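UPF0130 protein PH1069 (Pyrococcus horikoshii, PDB 2IT2) probably methylates, with S-adenosyl-L-methionine as methyl donor, the N-4 position of a wyosine precursor at position 37 of tRNA(Phe). Local coordinates at residues R6-F11 / A112-D117; I58-M63 / K73-W78; P64-K69 / Q98-V103. All coordinates share one frame; numbering follows the deposited sequence.

Contact 1 of 3, residues R6-F11 / A112-D117; sequences RFTENF and AKTLED
Phe11 lays one face of its ring against Lys113, whose CB stands over the ring centre, 3.7 Å from the centroid and 8° off the normal, a CH-pi contact. With CG anti to the backbone N (chi1 -175°), the Phe11 side chain leaves its helix start toward Lys113. The extended aliphatic chain of Lys113 crosses Phe11 at about a right angle, with Lys113 CG 3.8 Å from Phe11 CG, while the backbone of Lys113 comes as near as 3.4 Å between its CA and Phe11 CD1. An alanine in place of Phe11 would probably leave the CB and CG of Lys113 without their aromatic floor and open a gap beside Ala112 and Phe49, whose ring meets that of Phe11. Thr8 also crosses Lys113 at about a right angle and supplies the hydrogen bond of the contact, OG1 to Lys113 O at 2.8 Å, in the carbonyl plane. The same Lys113 O lies 3.2 Å from Phe7 CE2. The Phe7 ring turns its edge to Leu115 N, 3.8 Å from CZ, and also touches Leu143 and Tyr4 of the second subunit. Thr114 is the N-cap of helix 115-127, its OG1 accepting from Asp117 N at 3.0 Å; helix 6-9 and the first residue of helix 11-27 thus pack on a capped strand-to-helix junction next to the dimer contact.

Contact 2 of 3, residues I58-M63 / K73-W78; sequences ISVMEM and KWLGKW
Trp78 and Val60 meet on the close-packed face of this antiparallel pair: Val60 CG2 reaches the edge of the indole, 3.9 Å from CH2, near the ring plane. Ile58 crosses the same side chain at about a right angle, with CG2 3.9 Å from Trp78 CE3. The indole folds back over its own strand, where Gly76 C lies above one ring face, offset toward the rim; a CB on Gly76 would collide with Trp78 CH2. Beneath these side chains the strands are tied by backbone hydrogen bonds, among them Ile58 N to Trp78 O at 2.7 Å. Val60 O accepts two N-H groups, Leu75 N at 2.8 Å and Gly76 N at 3.0 Å, the mark of a classic beta bulge, and the register slips by one residue before Met61. On the other face Met61 CB packs over the Trp74 five-membered ring, 4.1 Å from its centroid, a CH-pi contact, and Ser59 CB lies 3.6 Å from Trp74 CD1. The solvent side belongs to Lys77 and Lys73, whose ends lead away. Lys73 runs beside Glu62 on the face of Val60, toward the hairpin loop, but their charged ends stay apart; Glu62 OE1 is instead held by His94 ND1 and Arg95 N. Strand 48-63 pairs along its other edge with strand 98-112, while helix 84-91 covers Val60 and Trp78, and Ile58 also touches helix 167-194.

Contact 3 of 3, residues P64-K69 / Q98-V103; sequences PHFGDK and QLWFLV
The loop joining the two strands of a beta hairpin, 48-63 and 73-78, folds here over strand 98-112, with Phe66 packed against one face of Trp100. Phe66 CD1 stands over the middle of the indole, 3.6 Å from CE2, and CB of the same phenylalanine lies 3.7 Å from Trp100 CZ2. The two side chains cross at about a right angle, yet their rings are inclined by 44°, neither stacked nor edge-to-face, with six-membered-ring centroids 4.5 Å apart. At the ring's edge Leu102 CD2 comes to 4.3 Å from Phe66 CE1. A type II beta turn from His65 to Asp68 reverses the loop just here, closed by Asp68 N donating to His65 O; Phe66 is its second residue, and Gly67 takes the position with positive phi. On the strand, Gln98 extends toward the loop and its OE1 receives the indole N-H of Trp100 at 3.0 Å, with that oxygen in the indole plane while the donor sits above the amide plane. This bond would hold the indole against rotation beneath Phe66. Gln98 OE1 is also 2.9 Å from Phe66 N, and Gln98 CG lies 3.6 Å from Pro64 O. Lys69 NZ and Leu102 CD1 meet tip to tip, 3.2 Å apart; NZ also lies near the like-charged Arg104. From the second subunit Arg152 packs on Phe66, and Ile176 on Gln98 and Trp100.

Overall arrangement
Contacts 2 and 3 are neighbours in one antiparallel sheet, their centres 9 Å apart, and they cross along the chain, the segments of one alternating with those of the other. They are tied by two probable backbone hydrogen bonds, Met63 O to Gln98 N and Met61 O to Trp100 N, both 2.8 Å, and by Met63 CE packing 3.3 Å from Trp100 CD1. Contact 1 lies across the chain's centre, 37 Å centre to centre from either, and encloses both in sequence. Strand 98-112 runs from contact 3 to contact 1, and both of these touch the second subunit, whereas contact 2 meets no other chain of the assembly.

Contact 1 of 3, residues R6-F11 / A112-D117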
loop_
_atom_site.group_PDB
_atom_site.type_symbol
_atom_site.label_atom_id
_atom_site.label_comp_id
_atom_site.label_asym_id
_atom_site.label_seq_id
_atom_site.Cartn_x
_atom_site.Cartn_y
_atom_site.Cartn_z
ATOM N N ARG B 6 1.590 -27.780 -0.998
ATOM C CA ARG B 6 0.903 -28.129 0.239
ATOM C C ARG B 6 -0.380 -27.316 0.408
ATOM O O ARG B 6 -1.387 -27.857 0.861
ATOM C CB ARG B 6 1.806 -27.897 1.448
ATOM C CG ARG B 6 2.368 -29.172 2.010
ATOM C CD ARG B 6 1.247 -30.111 2.441
ATOM N NE ARG B 6 1.746 -31.456 2.711
ATOM C CZ ARG B 6 2.469 -31.790 3.775
ATOM N NH1 ARG B 6 2.776 -30.876 4.684
ATOM N NH2 ARG B 6 2.890 -33.038 3.928
ATOM N N PHE B 7 -0.361 -26.030 0.050
ATOM C CA PHE B 7 -1.572 -25.212 0.212
ATOM C C PHE B 7 -2.694 -25.734 -0.675
ATOM O O PHE B 7 -3.870 -25.607 -0.344
ATOM C CB PHE B 7 -1.303 -23.724 -0.084
ATOM C CG PHE B 7 -1.130 -23.396 -1.543
ATOM C CD1 PHE B 7 0.120 -23.466 -2.141
ATOM C CD2 PHE B 7 -2.212 -22.981 -2.308
ATOM C CE1 PHE B 7 0.289 -23.117 -3.483
ATOM C CE2 PHE B 7 -2.053 -22.631 -3.648
ATOM C CZ PHE B 7 -0.806 -22.698 -4.234
ATOM N N THR B 8 -2.331 -26.325 -1.808
ATOM C CA THR B 8 -3.333 -26.875 -2.705
ATOM C C THR B 8 -3.916 -28.137 -2.048
ATOM O O THR B 8 -5.120 -28.403 -2.109
ATOM C CB THR B 8 -2.722 -27.256 -4.069
ATOM O OG1 THR B 8 -2.152 -26.099 -4.699
ATOM C CG2 THR B 8 -3.792 -27.822 -4.962
ATOM N N GLU B 9 -3.048 -28.922 -1.424
ATOM C CA GLU B 9 -3.491 -30.130 -0.746
ATOM C C GLU B 9 -4.407 -29.802 0.437
ATOM O O GLU B 9 -5.348 -30.538 0.729
ATOM C CB GLU B 9 -2.271 -30.912 -0.256
ATOM C CG GLU B 9 -1.461 -31.536 -1.389
ATOM C CD GLU B 9 0.030 -31.614 -1.102
ATOM O OE1 GLU B 9 0.420 -31.713 0.079
ATOM O OE2 GLU B 9 0.821 -31.595 -2.073
ATOM N N ASN B 10 -4.116 -28.689 1.107
ATOM C CA ASN B 10 -4.876 -28.240 2.274
ATOM C C ASN B 10 -6.065 -27.330 1.962
ATOM O O ASN B 10 -6.800 -26.936 2.873
ATOM C CB ASN B 10 -3.944 -27.494 3.237
ATOM C CG ASN B 10 -2.931 -28.403 3.904
ATOM O OD1 ASN B 10 -3.254 -29.517 4.316
ATOM N ND2 ASN B 10 -1.702 -27.920 4.039
ATOM N N PHE B 11 -6.275 -27.011 0.688
ATOM C CA PHE B 11 -7.351 -26.103 0.300
ATOM C C PHE B 11 -8.764 -26.424 0.793
ATOM O O PHE B 11 -9.464 -25.544 1.302
ATOM C CB PHE B 11 -7.382 -25.932 -1.224
ATOM C CG PHE B 11 -8.390 -24.927 -1.687
ATOM C CD1 PHE B 11 -8.120 -23.564 -1.613
ATOM C CD2 PHE B 11 -9.635 -25.341 -2.145
ATOM C CE1 PHE B 11 -9.081 -22.637 -1.993
ATOM C CE2 PHE B 11 -10.600 -24.419 -2.525
ATOM C CZ PHE B 11 -10.321 -23.063 -2.447
ATOM N N ALA B 112 -6.656 -18.948 -2.400
ATOM C CA ALA B 112 -6.783 -19.547 -3.734
ATOM C C ALA B 112 -6.266 -20.978 -3.742
ATOM O O ALA B 112 -5.308 -21.305 -3.046
ATOM C CB ALA B 112 -6.018 -18.707 -4.771
ATOM N N LYS B 113 -6.894 -21.827 -4.549
ATOM C CA LYS B 113 -6.482 -23.222 -4.610
ATOM C C LYS B 113 -5.133 -23.490 -5.302
ATOM O O LYS B 113 -4.404 -24.407 -4.906
ATOM C CB LYS B 113 -7.582 -24.047 -5.274
ATOM C CG LYS B 113 -7.295 -25.531 -5.291
ATOM C CD LYS B 113 -8.473 -26.294 -5.846
ATOM C CE LYS B 113 -8.210 -27.790 -5.810
ATOM N NZ LYS B 113 -9.385 -28.571 -6.287
ATOM N N THR B 114 -4.803 -22.702 -6.324
ATOM C CA THR B 114 -3.541 -22.877 -7.052
ATOM C C THR B 114 -2.921 -21.527 -7.365
ATOM O O THR B 114 -3.577 -20.492 -7.253
ATOM C CB THR B 114 -3.754 -23.615 -8.388
ATOM O OG1 THR B 114 -4.460 -22.767 -9.300
ATOM C CG2 THR B 114 -4.553 -24.874 -8.163
ATOM N N LEU B 115 -1.651 -21.538 -7.759
ATOM C CA LEU B 115 -0.975 -20.300 -8.089
ATOM C C LEU B 115 -1.646 -19.670 -9.303
ATOM O O LEU B 115 -1.773 -18.451 -9.393
ATOM C CB LEU B 115 0.502 -20.558 -8.372
ATOM C CG LEU B 115 1.315 -19.314 -8.738
ATOM C CD1 LEU B 115 1.264 -18.273 -7.610
ATOM C CD2 LEU B 115 2.756 -19.750 -9.025
ATOM N N GLU B 116 -2.078 -20.506 -10.241
ATOM C CA GLU B 116 -2.757 -19.982 -11.413
ATOM C C GLU B 116 -4.070 -19.280 -11.049
ATOM O O GLU B 116 -4.398 -18.246 -11.630
ATOM C CB GLU B 116 -3.046 -21.104 -12.402
ATOM C CG GLU B 116 -3.630 -20.608 -13.710
ATOM C CD GLU B 116 -3.882 -21.741 -14.667
ATOM O OE1 GLU B 116 -2.923 -22.490 -14.939
ATOM O OE2 GLU B 116 -5.031 -21.889 -15.138
ATOM N N ASP B 117 -4.825 -19.849 -10.107
ATOM C CA ASP B 117 -6.095 -19.251 -9.692
ATOM C C ASP B 117 -5.815 -17.903 -9.053
ATOM O O ASP B 117 -6.530 -16.942 -9.296
ATOM C CB ASP B 117 -6.845 -20.144 -8.694
ATOM C CG ASP B 117 -7.321 -21.440 -9.314
ATOM O OD1 ASP B 117 -7.815 -21.396 -10.462
ATOM O OD2 ASP B 117 -7.209 -22.494 -8.653
#

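Contact 2 of 3, residues I58-M63 / K73-W78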
loop_
_atom_site.group_PDB
_atom_site.type_symbol
_atom_site.label_atom_id
_atom_site.label_comp_id
_atom_site.label_asym_id
_atom_site.label_seq_id
_atom_site.Cartn_x
_atom_site.Cartn_y
_atom_site.Cartn_z
ATOM N N ILE B 58 -13.196 5.885 6.803
ATOM C CA ILE B 58 -12.829 7.278 7.035
ATOM C C ILE B 58 -12.685 7.304 8.543
ATOM O O ILE B 58 -13.506 6.732 9.266
ATOM C CB ILE B 58 -13.932 8.272 6.590
ATOM C CG1 ILE B 58 -14.110 8.194 5.069
ATOM C CG2 ILE B 58 -13.556 9.705 7.019
ATOM C CD1 ILE B 58 -15.321 8.924 4.544
ATOM N N SER B 59 -11.634 7.940 9.029
ATOM C CA SER B 59 -11.425 7.961 10.457
ATOM C C SER B 59 -10.847 9.263 10.964
ATOM O O SER B 59 -10.173 9.980 10.240
ATOM C CB SER B 59 -10.465 6.835 10.844
ATOM O OG SER B 59 -10.791 5.606 10.211
ATOM N N VAL B 60 -11.153 9.568 12.215
ATOM C CA VAL B 60 -10.576 10.716 12.883
ATOM C C VAL B 60 -9.954 10.012 14.072
ATOM O O VAL B 60 -10.662 9.459 14.918
ATOM C CB VAL B 60 -11.615 11.722 13.374
ATOM C CG1 VAL B 60 -10.941 12.707 14.312
ATOM C CG2 VAL B 60 -12.217 12.467 12.192
HETATM N N MSE B 61 -8.631 9.996 14.122
HETATM C CA MSE B 61 -7.952 9.302 15.199
HETATM C C MSE B 61 -6.702 10.011 15.680
HETATM O O MSE B 61 -6.104 10.807 14.955
HETATM C CB MSE B 61 -7.620 7.872 14.752
HETATM C CG MSE B 61 -6.820 7.768 13.465
HETATM SE SE MSE B 61 -4.924 7.978 13.731
HETATM C CE MSE B 61 -4.373 6.136 13.826
ATOM N N GLU B 62 -6.334 9.746 16.926
ATOM C CA GLU B 62 -5.140 10.349 17.491
ATOM C C GLU B 62 -4.091 9.294 17.794
ATOM O O GLU B 62 -4.399 8.210 18.288
ATOM C CB GLU B 62 -5.461 11.147 18.762
ATOM C CG GLU B 62 -6.258 10.419 19.820
ATOM C CD GLU B 62 -6.477 11.272 21.067
ATOM O OE1 GLU B 62 -6.868 12.456 20.934
ATOM O OE2 GLU B 62 -6.264 10.756 22.184
HETATM N N MSE B 63 -2.845 9.615 17.473
HETATM C CA MSE B 63 -1.733 8.704 17.702
HETATM C C MSE B 63 -0.486 9.518 18.022
HETATM O O MSE B 63 -0.388 10.681 17.641
HETATM C CB MSE B 63 -1.509 7.828 16.464
HETATM C CG MSE B 63 -1.220 8.584 15.172
HETATM SE SE MSE B 63 -1.174 7.404 13.635
HETATM C CE MSE B 63 -1.930 8.576 12.308
ATOM N N LYS B 73 -5.904 5.839 18.825
ATOM C CA LYS B 73 -7.235 5.863 19.412
ATOM C C LYS B 73 -8.214 6.501 18.436
ATOM O O LYS B 73 -8.069 7.673 18.077
ATOM C CB LYS B 73 -7.227 6.658 20.718
ATOM C CG LYS B 73 -8.597 6.788 21.367
ATOM C CD LYS B 73 -8.553 7.705 22.575
ATOM C CE LYS B 73 -9.945 7.923 23.151
ATOM N NZ LYS B 73 -10.552 6.675 23.693
ATOM N N TRP B 74 -9.210 5.732 18.007
ATOM C CA TRP B 74 -10.207 6.253 17.082
ATOM C C TRP B 74 -11.280 7.079 17.802
ATOM O O TRP B 74 -11.996 6.606 18.677
ATOM C CB TRP B 74 -10.856 5.059 16.378
ATOM C CG TRP B 74 -10.011 4.604 15.248
ATOM C CD1 TRP B 74 -10.174 4.945 13.888
ATOM C CD2 TRP B 74 -8.899 3.670 15.309
ATOM N NE1 TRP B 74 -9.272 4.323 13.084
ATOM C CE2 TRP B 74 -8.439 3.485 13.981
ATOM C CE3 TRP B 74 -8.271 2.983 16.347
ATOM C CZ2 TRP B 74 -7.371 2.638 13.726
ATOM C CZ3 TRP B 74 -7.201 2.137 16.093
ATOM C CH2 TRP B 74 -6.752 1.960 14.772
ATOM N N LEU B 75 -11.344 8.372 17.435
ATOM C CA LEU B 75 -12.404 9.223 17.967
ATOM C C LEU B 75 -13.669 9.098 17.121
ATOM O O LEU B 75 -14.790 9.294 17.570
ATOM C CB LEU B 75 -11.908 10.666 17.942
ATOM C CG LEU B 75 -10.574 10.825 18.673
ATOM C CD1 LEU B 75 -10.077 12.272 18.678
ATOM C CD2 LEU B 75 -10.655 10.388 20.134
ATOM N N GLY B 76 -13.439 8.801 15.831
ATOM C CA GLY B 76 -14.548 8.571 14.922
ATOM C C GLY B 76 -14.142 7.586 13.828
ATOM O O GLY B 76 -13.029 7.614 13.317
ATOM N N LYS B 77 -15.011 6.644 13.475
ATOM C CA LYS B 77 -14.675 5.628 12.475
ATOM C C LYS B 77 -15.926 5.309 11.666
ATOM O O LYS B 77 -16.942 4.887 12.216
ATOM C CB LYS B 77 -14.131 4.368 13.171
ATOM C CG LYS B 77 -13.617 3.270 12.234
ATOM C CD LYS B 77 -12.814 2.205 12.994
ATOM C CE LYS B 77 -13.633 1.515 14.075
ATOM N NZ LYS B 77 -12.813 0.534 14.848
ATOM N N TRP B 78 -15.855 5.514 10.357
ATOM C CA TRP B 78 -16.986 5.270 9.477
ATOM C C TRP B 78 -16.567 4.478 8.241
ATOM O O TRP B 78 -15.507 4.679 7.663
ATOM C CB TRP B 78 -17.545 6.624 9.039
ATOM C CG TRP B 78 -17.755 7.499 10.212
ATOM C CD1 TRP B 78 -18.891 7.530 11.047
ATOM C CD2 TRP B 78 -16.878 8.558 10.662
ATOM N NE1 TRP B 78 -18.820 8.513 11.983
ATOM C CE2 TRP B 78 -17.525 9.199 11.747
ATOM C CE3 TRP B 78 -15.634 9.015 10.241
ATOM C CZ2 TRP B 78 -16.915 10.266 12.383
ATOM C CZ3 TRP B 78 -15.023 10.083 10.877
ATOM C CH2 TRP B 78 -15.674 10.715 11.952
#

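Contact 3 of 3, residues P64-K69 / Q98-V103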
loop_
_atom_site.group_PDB
_atom_site.type_symbol
_atom_site.label_atom_id
_atom_site.label_comp_id
_atom_site.label_asym_id
_atom_site.label_seq_id
_atom_site.Cartn_x
_atom_site.Cartn_y
_atom_site.Cartn_z
ATOM N N PRO B 64 0.484 8.917 18.729
ATOM C CA PRO B 64 1.718 9.626 19.087
ATOM C C PRO B 64 2.456 10.200 17.885
ATOM O O PRO B 64 2.855 11.367 17.884
ATOM C CB PRO B 64 2.526 8.557 19.816
ATOM C CG PRO B 64 2.079 7.288 19.159
ATOM C CD PRO B 64 0.583 7.487 19.068
ATOM N N HIS B 65 2.637 9.367 16.866
ATOM C CA HIS B 65 3.310 9.763 15.638
ATOM C C HIS B 65 2.655 9.062 14.455
ATOM O O HIS B 65 2.161 7.944 14.581
ATOM C CB HIS B 65 4.794 9.404 15.702
ATOM C CG HIS B 65 5.517 10.049 16.846
ATOM N ND1 HIS B 65 5.300 9.695 18.153
ATOM C CD2 HIS B 65 6.432 11.048 16.864
ATOM C CE1 HIS B 65 6.054 10.446 18.942
ATOM N NE2 HIS B 65 6.747 11.274 18.185
ATOM N N PHE B 66 2.651 9.725 13.305
ATOM C CA PHE B 66 2.040 9.163 12.111
ATOM C C PHE B 66 2.612 7.789 11.782
ATOM O O PHE B 66 3.817 7.576 11.876
ATOM C CB PHE B 66 2.256 10.105 10.928
ATOM C CG PHE B 66 1.597 9.644 9.660
ATOM C CD1 PHE B 66 0.215 9.712 9.506
ATOM C CD2 PHE B 66 2.359 9.124 8.624
ATOM C CE1 PHE B 66 -0.395 9.264 8.334
ATOM C CE2 PHE B 66 1.762 8.677 7.457
ATOM C CZ PHE B 66 0.384 8.745 7.309
ATOM N N GLY B 67 1.743 6.861 11.392
ATOM C CA GLY B 67 2.191 5.522 11.054
ATOM C C GLY B 67 2.169 4.554 12.223
ATOM O O GLY B 67 2.204 3.339 12.034
ATOM N N ASP B 68 2.099 5.092 13.436
ATOM C CA ASP B 68 2.082 4.270 14.642
ATOM C C ASP B 68 0.659 3.891 15.046
ATOM O O ASP B 68 0.170 4.311 16.094
ATOM C CB ASP B 68 2.760 5.023 15.792
ATOM C CG ASP B 68 3.097 4.119 16.958
ATOM O OD1 ASP B 68 2.726 2.929 16.909
ATOM O OD2 ASP B 68 3.735 4.594 17.924
ATOM N N LYS B 69 -0.003 3.087 14.219
ATOM C CA LYS B 69 -1.373 2.674 14.506
ATOM C C LYS B 69 -1.411 1.532 15.512
ATOM O O LYS B 69 -0.413 0.835 15.709
ATOM C CB LYS B 69 -2.077 2.244 13.217
ATOM C CG LYS B 69 -2.078 3.306 12.130
ATOM C CD LYS B 69 -2.827 2.834 10.897
ATOM C CE LYS B 69 -2.670 3.824 9.752
ATOM N NZ LYS B 69 -3.073 5.205 10.135
ATOM N N GLN B 98 -1.074 13.359 17.932
ATOM C CA GLN B 98 -1.411 13.970 16.652
ATOM C C GLN B 98 -2.818 13.546 16.256
ATOM O O GLN B 98 -3.168 12.364 16.345
ATOM C CB GLN B 98 -0.431 13.526 15.557
ATOM C CG GLN B 98 1.036 13.711 15.913
ATOM C CD GLN B 98 1.973 13.272 14.808
ATOM O OE1 GLN B 98 1.662 12.364 14.033
ATOM N NE2 GLN B 98 3.141 13.900 14.744
ATOM N N LEU B 99 -3.629 14.514 15.838
ATOM C CA LEU B 99 -4.988 14.224 15.401
ATOM C C LEU B 99 -4.967 14.138 13.867
ATOM O O LEU B 99 -4.553 15.070 13.179
ATOM C CB LEU B 99 -5.953 15.315 15.886
ATOM C CG LEU B 99 -7.422 15.100 15.500
ATOM C CD1 LEU B 99 -7.959 13.830 16.163
ATOM C CD2 LEU B 99 -8.252 16.324 15.904
ATOM N N TRP B 100 -5.382 12.995 13.340
ATOM C CA TRP B 100 -5.382 12.773 11.896
ATOM C C TRP B 100 -6.744 12.438 11.306
ATOM O O TRP B 100 -7.580 11.797 11.957
ATOM C CB TRP B 100 -4.435 11.618 11.531
ATOM C CG TRP B 100 -2.971 11.929 11.684
ATOM C CD1 TRP B 100 -2.218 11.821 12.824
ATOM C CD2 TRP B 100 -2.102 12.455 10.674
ATOM N NE1 TRP B 100 -0.934 12.254 12.583
ATOM C CE2 TRP B 100 -0.834 12.652 11.278
ATOM C CE3 TRP B 100 -2.270 12.786 9.324
ATOM C CZ2 TRP B 100 0.261 13.160 10.567
ATOM C CZ3 TRP B 100 -1.180 13.290 8.618
ATOM C CH2 TRP B 100 0.070 13.478 9.247
ATOM N N PHE B 101 -6.962 12.894 10.080
ATOM C CA PHE B 101 -8.173 12.554 9.354
ATOM C C PHE B 101 -7.619 11.576 8.315
ATOM O O PHE B 101 -6.752 11.938 7.511
ATOM C CB PHE B 101 -8.783 13.794 8.685
ATOM C CG PHE B 101 -10.040 13.503 7.902
ATOM C CD1 PHE B 101 -9.963 12.981 6.609
ATOM C CD2 PHE B 101 -11.294 13.729 8.463
ATOM C CE1 PHE B 101 -11.113 12.683 5.892
ATOM C CE2 PHE B 101 -12.457 13.431 7.753
ATOM C CZ PHE B 101 -12.367 12.912 6.466
ATOM N N LEU B 102 -8.097 10.337 8.337
ATOM C CA LEU B 102 -7.593 9.318 7.422
ATOM C C LEU B 102 -8.668 8.701 6.536
ATOM O O LEU B 102 -9.824 8.546 6.947
ATOM C CB LEU B 102 -6.929 8.170 8.210
ATOM C CG LEU B 102 -5.891 8.524 9.286
ATOM C CD1 LEU B 102 -5.474 7.271 10.051
ATOM C CD2 LEU B 102 -4.686 9.185 8.644
ATOM N N VAL B 103 -8.273 8.379 5.311
ATOM C CA VAL B 103 -9.143 7.669 4.381
ATOM C C VAL B 103 -8.324 6.458 3.928
ATOM O O VAL B 103 -7.181 6.610 3.484
ATOM C CB VAL B 103 -9.530 8.506 3.150
ATOM C CG1 VAL B 103 -10.347 7.651 2.192
ATOM C CG2 VAL B 103 -10.353 9.691 3.576
#